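Local coordinates for protein Ispd/ispf bifunctional enzyme (Campylobacter jejuni, PDB 1W55) that catalyses two steps of isoprenoid precursor synthesis, making 4-diphosphocytidyl-2-C-methyl-D-erythritol from CTP and methylerythritol 4-phosphate and cyclising its 2-phosphate to methylerythritol 2,4-cyclodiphosphate with release of CMP, at the interface of chains A and B and the interface of chains A and C. Sequence-based numbering; all coordinates share one arbitrary frame. Chains: chain A/B/C, Ispd/ispf bifunctional enzyme.

Contact 1: the interface of chains A and B. Residues chain A 145, 167-168, 171, 182; chain B 129, 131, 136.
B:Thr129 sits in a corner of chain A, gripped through both its backbone and its hydroxyl. Its carbonyl O accepts from A:Ile145 N at 2.8 Å. Its OG1 pairs with A:Thr167 OG1 at 2.8 Å, and either hydroxyl could be the donor. With chi1 of 61°, A:Thr167 holds its OG1 between backbone N and carbonyl carbon, facing this partner. Behind it, A:Asp168 caps helix 169-174. Its OD1 takes the backbone N of A:Thr171 at 2.9 Å and also that residue's hydroxyl, which helps fix the threonine's rotation, with CG2 toward chain B. That methyl meets B:Leu131 CD2 at 3.7 Å, while the other leucine branch, CD1, presses on A:Ile145 CD1 at 3.6 Å. The packing is looser at the margins. A:Phe182 CE2 lies 3.9 Å from B:Leu131 CD1, and B:Ala136 CB brushes A:Thr171 CG2 at a similar separation. The site anchors the arm of one IspD cytidylyltransferase domain on its two-fold partner; in this family the arm typically reaches the neighbour's active site, and B:Thr129 may do so here.

Contact 2: the interface of chains A and B. Residues chain A 138, 141-143; chain B 131-133, 137.
A:Lys143 and B:Leu131 face each other as an antiparallel bridge pair, with A:Lys143 N to B:Leu131 O at 2.8 Å and B:Leu131 N to A:Lys143 O at 2.9 Å. Past the neighbouring bridge of A:Ile142 with B:Phe132, the pairing ends less regularly: B:Asp133 N reaches A:Lys141 O at 3.1 Å, tilted 26° from the carbonyl plane, where B:Asp133 turns with a positive phi of 53°. The B:Phe132 ring, its CG anti to the backbone N (chi1 -175°), extends along chain A. A:Ile142 CD1 abuts the ring's edge, in its plane, 3.8 Å from CD1 of B:Phe132. Further round the same ring, CE1 approaches A:Lys141 CB at 3.8 Å and also lies near the carbonyl O of A:Gln138. The aliphatic stem of A:Lys141 then crosses the carboxylate of B:Asp133 at a slant, its CD 3.4 Å from both OD1 and OD2 of B:Asp133, so that the methylene straddles the carboxylate. The amine NZ of A:Lys141 stays 4.4 Å from B:Asp133 OD2, so the opposite charges probably attract without forming a salt bridge. Strand 142-145 of chain A is thus joined to strand 130-132 of chain B, the two arms of the IspD dimer forming a sheet across the subunits. The 3-10 helix 139-141 at its end includes A:Arg139, which probably positions the methylerythritol phosphate substrate for attack.

Contact 3: the interface of chains A and C. Residues chain A 214-215, 358; chain C 304-306, 339, 358-360.
A:Asn214, on strand 210-224 of the IspF (YgbB-family) domain, plugs its amide into a polar notch formed by three strands of chain C, burying 112 Å² of its surface at a subunit contact of the trimer that IspF domains form. Its chi1 of 67° sets CG between backbone N and carbonyl carbon, which folds the amide back toward the side of chain C that its own N and O also meet. The ND2 end points to C:Ser360 OG at 2.7 Å, a bond 167° at the hydrogen with the serine oxygen in the amide plane; a weak second bond runs from ND2 to the carbonyl O of C:Asp304. C:Lys339 NZ bonds both A:Asn214 OD1, from above the carbonyl plane, and A:Asn214 O, at 3.0 Å each, gripping side chain and backbone of the same residue. The two side chains run antiparallel, each passing alongside the other. Bends at chi3 and chi4 curl the lysine back, and NZ is also held by a salt bridge to C:Asp304 OD2 at 2.8 Å and by the carbonyl O of C:Ile305. The same carboxylate oxygen accepts A:Asn214 N at 3.0 Å on its anti side. C:Asp304 thereby positions the lysine while gripping the partner's backbone, and its charge probably balances that of the amine. On the apolar flank, C:Leu358 CD2 lies 3.9 Å from A:Asn214 CG. It also meets the equivalent leucine, A:Leu358 CD1, at 3.6 Å, the two side chains crossing at a slant.

Contact 1: the interface of chains A and B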
loop_
_atom_site.group_PDB
_atom_site.type_symbol
_atom_site.label_atom_id
_atom_site.label_comp_id
_atom_site.label_asym_id
_atom_site.label_seq_id
_atom_site.Cartn_x
_atom_site.Cartn_y
_atom_site.Cartn_z
ATOM N N ILE A 145 15.003 -22.320 -22.621
ATOM C CA ILE A 145 13.700 -22.933 -22.787
ATOM C C ILE A 145 12.952 -23.023 -21.454
ATOM O O ILE A 145 13.543 -23.228 -20.389
ATOM C CB ILE A 145 13.815 -24.333 -23.461
ATOM C CG1 ILE A 145 14.611 -24.264 -24.775
ATOM C CG2 ILE A 145 12.448 -24.922 -23.701
ATOM C CD1 ILE A 145 13.967 -23.407 -25.893
ATOM N N THR A 167 16.245 -33.136 -21.132
ATOM C CA THR A 167 15.891 -32.269 -20.006
ATOM C C THR A 167 14.594 -31.503 -20.273
ATOM O O THR A 167 14.063 -30.840 -19.379
ATOM C CB THR A 167 17.015 -31.266 -19.690
ATOM O OG1 THR A 167 17.236 -30.436 -20.836
ATOM C CG2 THR A 167 18.366 -31.978 -19.457
ATOM N N ASP A 168 14.105 -31.574 -21.509
ATOM C CA ASP A 168 12.811 -30.998 -21.864
ATOM C C ASP A 168 12.173 -31.811 -22.989
ATOM O O ASP A 168 12.767 -32.785 -23.479
ATOM C CB ASP A 168 12.943 -29.514 -22.241
ATOM C CG ASP A 168 13.133 -29.298 -23.742
ATOM O OD1 ASP A 168 13.875 -30.080 -24.376
ATOM O OD2 ASP A 168 12.574 -28.373 -24.369
ATOM N N THR A 171 13.656 -30.851 -27.118
ATOM C CA THR A 171 14.826 -31.616 -27.556
ATOM C C THR A 171 14.475 -33.074 -27.828
ATOM O O THR A 171 15.044 -33.685 -28.725
ATOM C CB THR A 171 15.970 -31.571 -26.535
ATOM O OG1 THR A 171 15.486 -31.976 -25.238
ATOM C CG2 THR A 171 16.476 -30.155 -26.343
ATOM N N PHE A 182 8.485 -22.015 -31.276
ATOM C CA PHE A 182 8.931 -21.235 -30.126
ATOM C C PHE A 182 8.040 -20.016 -29.893
ATOM O O PHE A 182 7.771 -19.237 -30.807
ATOM C CB PHE A 182 10.395 -20.815 -30.275
ATOM C CG PHE A 182 11.347 -21.976 -30.375
ATOM C CD1 PHE A 182 11.772 -22.440 -31.623
ATOM C CD2 PHE A 182 11.805 -22.623 -29.225
ATOM C CE1 PHE A 182 12.646 -23.526 -31.727
ATOM C CE2 PHE A 182 12.677 -23.708 -29.320
ATOM C CZ PHE A 182 13.101 -24.157 -30.582
ATOM N N THR B 129 16.856 -25.690 -19.755
ATOM C CA THR B 129 17.342 -26.227 -21.018
ATOM C C THR B 129 17.831 -25.070 -21.895
ATOM O O THR B 129 17.111 -24.075 -22.102
ATOM C CB THR B 129 16.206 -26.978 -21.728
ATOM O OG1 THR B 129 15.744 -28.038 -20.887
ATOM C CG2 THR B 129 16.707 -27.697 -23.000
ATOM N N LEU B 131 19.509 -24.056 -25.576
ATOM C CA LEU B 131 19.837 -24.389 -26.960
ATOM C C LEU B 131 20.769 -23.345 -27.559
ATOM O O LEU B 131 20.582 -22.145 -27.363
ATOM C CB LEU B 131 18.577 -24.529 -27.823
ATOM C CG LEU B 131 17.362 -25.268 -27.253
ATOM C CD1 LEU B 131 16.172 -25.155 -28.191
ATOM C CD2 LEU B 131 17.698 -26.728 -26.979
ATOM N N ALA B 136 20.865 -28.713 -28.143
ATOM C CA ALA B 136 21.011 -28.682 -26.696
ATOM C C ALA B 136 22.458 -28.597 -26.221
ATOM O O ALA B 136 23.334 -29.272 -26.754
ATOM C CB ALA B 136 20.310 -29.882 -26.081
#

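Contact 2: the interface of chains A and B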
loop_
_atom_site.group_PDB
_atom_site.type_symbol
_atom_site.label_atom_id
_atom_site.label_comp_id
_atom_site.label_asym_id
_atom_site.label_seq_id
_atom_site.Cartn_x
_atom_site.Cartn_y
_atom_site.Cartn_z
ATOM N N GLN A 138 28.272 -17.126 -28.964
ATOM C CA GLN A 138 27.480 -16.082 -29.598
ATOM C C GLN A 138 26.107 -16.021 -28.937
ATOM O O GLN A 138 25.266 -16.904 -29.141
ATOM C CB GLN A 138 27.365 -16.325 -31.112
ATOM C CG GLN A 138 26.865 -15.116 -31.911
ATOM C CD GLN A 138 27.967 -14.090 -32.172
ATOM O OE1 GLN A 138 29.007 -14.417 -32.750
ATOM N NE2 GLN A 138 27.744 -12.855 -31.739
ATOM N N LYS A 141 22.480 -16.561 -30.549
ATOM C CA LYS A 141 22.043 -17.903 -30.958
ATOM C C LYS A 141 21.521 -18.752 -29.789
ATOM O O LYS A 141 21.115 -19.916 -29.972
ATOM C CB LYS A 141 23.183 -18.630 -31.687
ATOM C CG LYS A 141 23.623 -17.924 -32.973
ATOM C CD LYS A 141 24.581 -18.792 -33.777
ATOM C CE LYS A 141 24.813 -18.212 -35.176
ATOM N NZ LYS A 141 26.274 -18.147 -35.454
ATOM N N ILE A 142 21.542 -18.168 -28.588
ATOM C CA ILE A 142 21.112 -18.876 -27.386
ATOM C C ILE A 142 19.610 -18.760 -27.199
ATOM O O ILE A 142 19.050 -17.679 -27.369
ATOM C CB ILE A 142 21.857 -18.329 -26.148
ATOM C CG1 ILE A 142 23.367 -18.617 -26.251
ATOM C CG2 ILE A 142 21.245 -18.866 -24.846
ATOM C CD1 ILE A 142 23.784 -20.061 -25.930
ATOM N N LYS A 143 18.972 -19.878 -26.850
ATOM C CA LYS A 143 17.598 -19.893 -26.332
ATOM C C LYS A 143 17.573 -20.529 -24.942
ATOM O O LYS A 143 18.134 -21.615 -24.749
ATOM C CB LYS A 143 16.680 -20.715 -27.240
ATOM C CG LYS A 143 16.102 -19.968 -28.407
ATOM C CD LYS A 143 15.002 -20.776 -29.080
ATOM C CE LYS A 143 14.688 -20.228 -30.464
ATOM N NZ LYS A 143 15.803 -20.430 -31.440
ATOM N N LEU B 131 19.509 -24.056 -25.576
ATOM C CA LEU B 131 19.837 -24.389 -26.960
ATOM C C LEU B 131 20.769 -23.345 -27.559
ATOM O O LEU B 131 20.582 -22.145 -27.363
ATOM C CB LEU B 131 18.577 -24.529 -27.823
ATOM C CG LEU B 131 17.362 -25.268 -27.253
ATOM C CD1 LEU B 131 16.172 -25.155 -28.191
ATOM C CD2 LEU B 131 17.698 -26.728 -26.979
ATOM N N PHE B 132 21.796 -23.829 -28.250
ATOM C CA PHE B 132 22.626 -23.029 -29.141
ATOM C C PHE B 132 22.298 -23.480 -30.554
ATOM O O PHE B 132 22.485 -24.655 -30.894
ATOM C CB PHE B 132 24.111 -23.242 -28.843
ATOM C CG PHE B 132 25.033 -22.345 -29.642
ATOM C CD1 PHE B 132 25.286 -21.037 -29.233
ATOM C CD2 PHE B 132 25.658 -22.817 -30.806
ATOM C CE1 PHE B 132 26.136 -20.211 -29.968
ATOM C CE2 PHE B 132 26.515 -21.996 -31.554
ATOM C CZ PHE B 132 26.758 -20.694 -31.133
ATOM N N ASP B 133 21.796 -22.555 -31.369
ATOM C CA ASP B 133 21.337 -22.868 -32.726
ATOM C C ASP B 133 20.328 -24.022 -32.735
ATOM O O ASP B 133 20.353 -24.881 -33.623
ATOM C CB ASP B 133 22.524 -23.175 -33.660
ATOM C CG ASP B 133 22.944 -21.975 -34.484
ATOM O OD1 ASP B 133 22.146 -21.021 -34.593
ATOM O OD2 ASP B 133 24.055 -21.897 -35.061
ATOM N N LEU B 137 22.688 -27.750 -25.220
ATOM C CA LEU B 137 23.975 -27.611 -24.546
ATOM C C LEU B 137 23.822 -28.058 -23.118
ATOM O O LEU B 137 22.705 -28.094 -22.597
ATOM C CB LEU B 137 24.410 -26.152 -24.500
ATOM C CG LEU B 137 24.868 -25.429 -25.756
ATOM C CD1 LEU B 137 25.410 -24.083 -25.345
ATOM C CD2 LEU B 137 25.914 -26.238 -26.528
#

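Contact 3: the interface of chains A and C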
loop_
_atom_site.group_PDB
_atom_site.type_symbol
_atom_site.label_atom_id
_atom_site.label_comp_id
_atom_site.label_asym_id
_atom_site.label_seq_id
_atom_site.Cartn_x
_atom_site.Cartn_y
_atom_site.Cartn_z
ATOM N N ASN A 214 0.174 -33.948 20.156
ATOM C CA ASN A 214 0.297 -34.506 21.499
ATOM C C ASN A 214 1.123 -35.790 21.471
ATOM O O ASN A 214 1.233 -36.440 20.447
ATOM C CB ASN A 214 -1.080 -34.702 22.175
ATOM C CG ASN A 214 -1.940 -35.763 21.504
ATOM O OD1 ASN A 214 -1.533 -36.907 21.358
ATOM N ND2 ASN A 214 -3.157 -35.387 21.128
ATOM N N GLY A 215 1.719 -36.129 22.600
ATOM C CA GLY A 215 2.511 -37.326 22.716
ATOM C C GLY A 215 2.318 -37.830 24.121
ATOM O O GLY A 215 2.331 -37.059 25.089
ATOM N N LEU A 358 3.775 -36.696 29.125
ATOM C CA LEU A 358 2.871 -35.978 28.232
ATOM C C LEU A 358 3.628 -34.837 27.546
ATOM O O LEU A 358 4.263 -34.014 28.223
ATOM C CB LEU A 358 1.674 -35.421 29.014
ATOM C CG LEU A 358 0.686 -34.541 28.227
ATOM C CD1 LEU A 358 -0.111 -35.384 27.213
ATOM C CD2 LEU A 358 -0.255 -33.765 29.171
ATOM N N ASP C 304 -4.888 -34.270 16.348
ATOM C CA ASP C 304 -3.911 -35.295 16.721
ATOM C C ASP C 304 -4.420 -36.088 17.906
ATOM O O ASP C 304 -4.989 -35.530 18.859
ATOM C CB ASP C 304 -2.527 -34.704 17.005
ATOM C CG ASP C 304 -1.448 -35.768 17.080
ATOM O OD1 ASP C 304 -1.582 -36.834 16.424
ATOM O OD2 ASP C 304 -0.428 -35.639 17.779
ATOM N N ILE C 305 -4.224 -37.398 17.827
ATOM C CA ILE C 305 -4.864 -38.347 18.735
ATOM C C ILE C 305 -3.849 -39.330 19.266
ATOM O O ILE C 305 -2.937 -39.742 18.548
ATOM C CB ILE C 305 -6.040 -39.075 18.015
ATOM C CG1 ILE C 305 -7.196 -38.079 17.776
ATOM C CG2 ILE C 305 -6.556 -40.272 18.840
ATOM C CD1 ILE C 305 -8.288 -38.584 16.838
ATOM N N CYS C 306 -3.990 -39.675 20.539
ATOM C CA CYS C 306 -3.250 -40.769 21.115
ATOM C C CYS C 306 -4.195 -41.774 21.760
ATOM O O CYS C 306 -4.925 -41.447 22.699
ATOM C CB CYS C 306 -2.210 -40.287 22.127
ATOM S SG CYS C 306 -1.162 -41.683 22.629
ATOM N N LYS C 339 -2.417 -41.858 16.661
ATOM C CA LYS C 339 -1.272 -42.577 17.207
ATOM C C LYS C 339 -1.754 -43.561 18.253
ATOM O O LYS C 339 -2.904 -43.497 18.684
ATOM C CB LYS C 339 -0.271 -41.593 17.849
ATOM C CG LYS C 339 0.052 -40.372 16.982
ATOM C CD LYS C 339 1.183 -39.531 17.582
ATOM C CE LYS C 339 0.780 -38.875 18.906
ATOM N NZ LYS C 339 -0.550 -38.179 18.844
ATOM N N LEU C 358 -6.585 -39.796 24.126
ATOM C CA LEU C 358 -6.245 -38.381 24.240
ATOM C C LEU C 358 -6.337 -37.719 22.863
ATOM O O LEU C 358 -5.727 -38.202 21.896
ATOM C CB LEU C 358 -4.831 -38.214 24.812
ATOM C CG LEU C 358 -4.285 -36.776 24.889
ATOM C CD1 LEU C 358 -5.034 -35.962 25.961
ATOM C CD2 LEU C 358 -2.763 -36.763 25.139
ATOM N N SER C 359 -7.082 -36.618 22.780
ATOM C CA SER C 359 -7.238 -35.842 21.551
ATOM C C SER C 359 -6.769 -34.404 21.725
ATOM O O SER C 359 -6.974 -33.808 22.781
ATOM C CB SER C 359 -8.705 -35.815 21.089
ATOM O OG SER C 359 -9.206 -37.120 20.866
ATOM N N SER C 360 -6.141 -33.858 20.679
ATOM C CA SER C 360 -5.817 -32.438 20.611
ATOM C C SER C 360 -6.287 -31.868 19.279
ATOM O O SER C 360 -6.135 -32.488 18.219
ATOM C CB SER C 360 -4.317 -32.159 20.765
ATOM O OG SER C 360 -3.777 -32.873 21.850
#

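Contacts 1 and 2 are adjoining parts of one two-fold interface, their C-alpha centres about 10 Å apart. B:Leu131 belongs to both, and strand 142-145 of chain A runs from contact 2 into contact 1. Contact 3 lies about 50 Å from contact 1 and about 58 Å from contact 2, centre to centre, in the other catalytic domain. Chain A therefore binds B through its IspD part and C through its IspF part. The IspF domains associate as trimers, as in this family, and the two-fold IspD contacts join chains of different trimers; together they build the enzyme's hexamer.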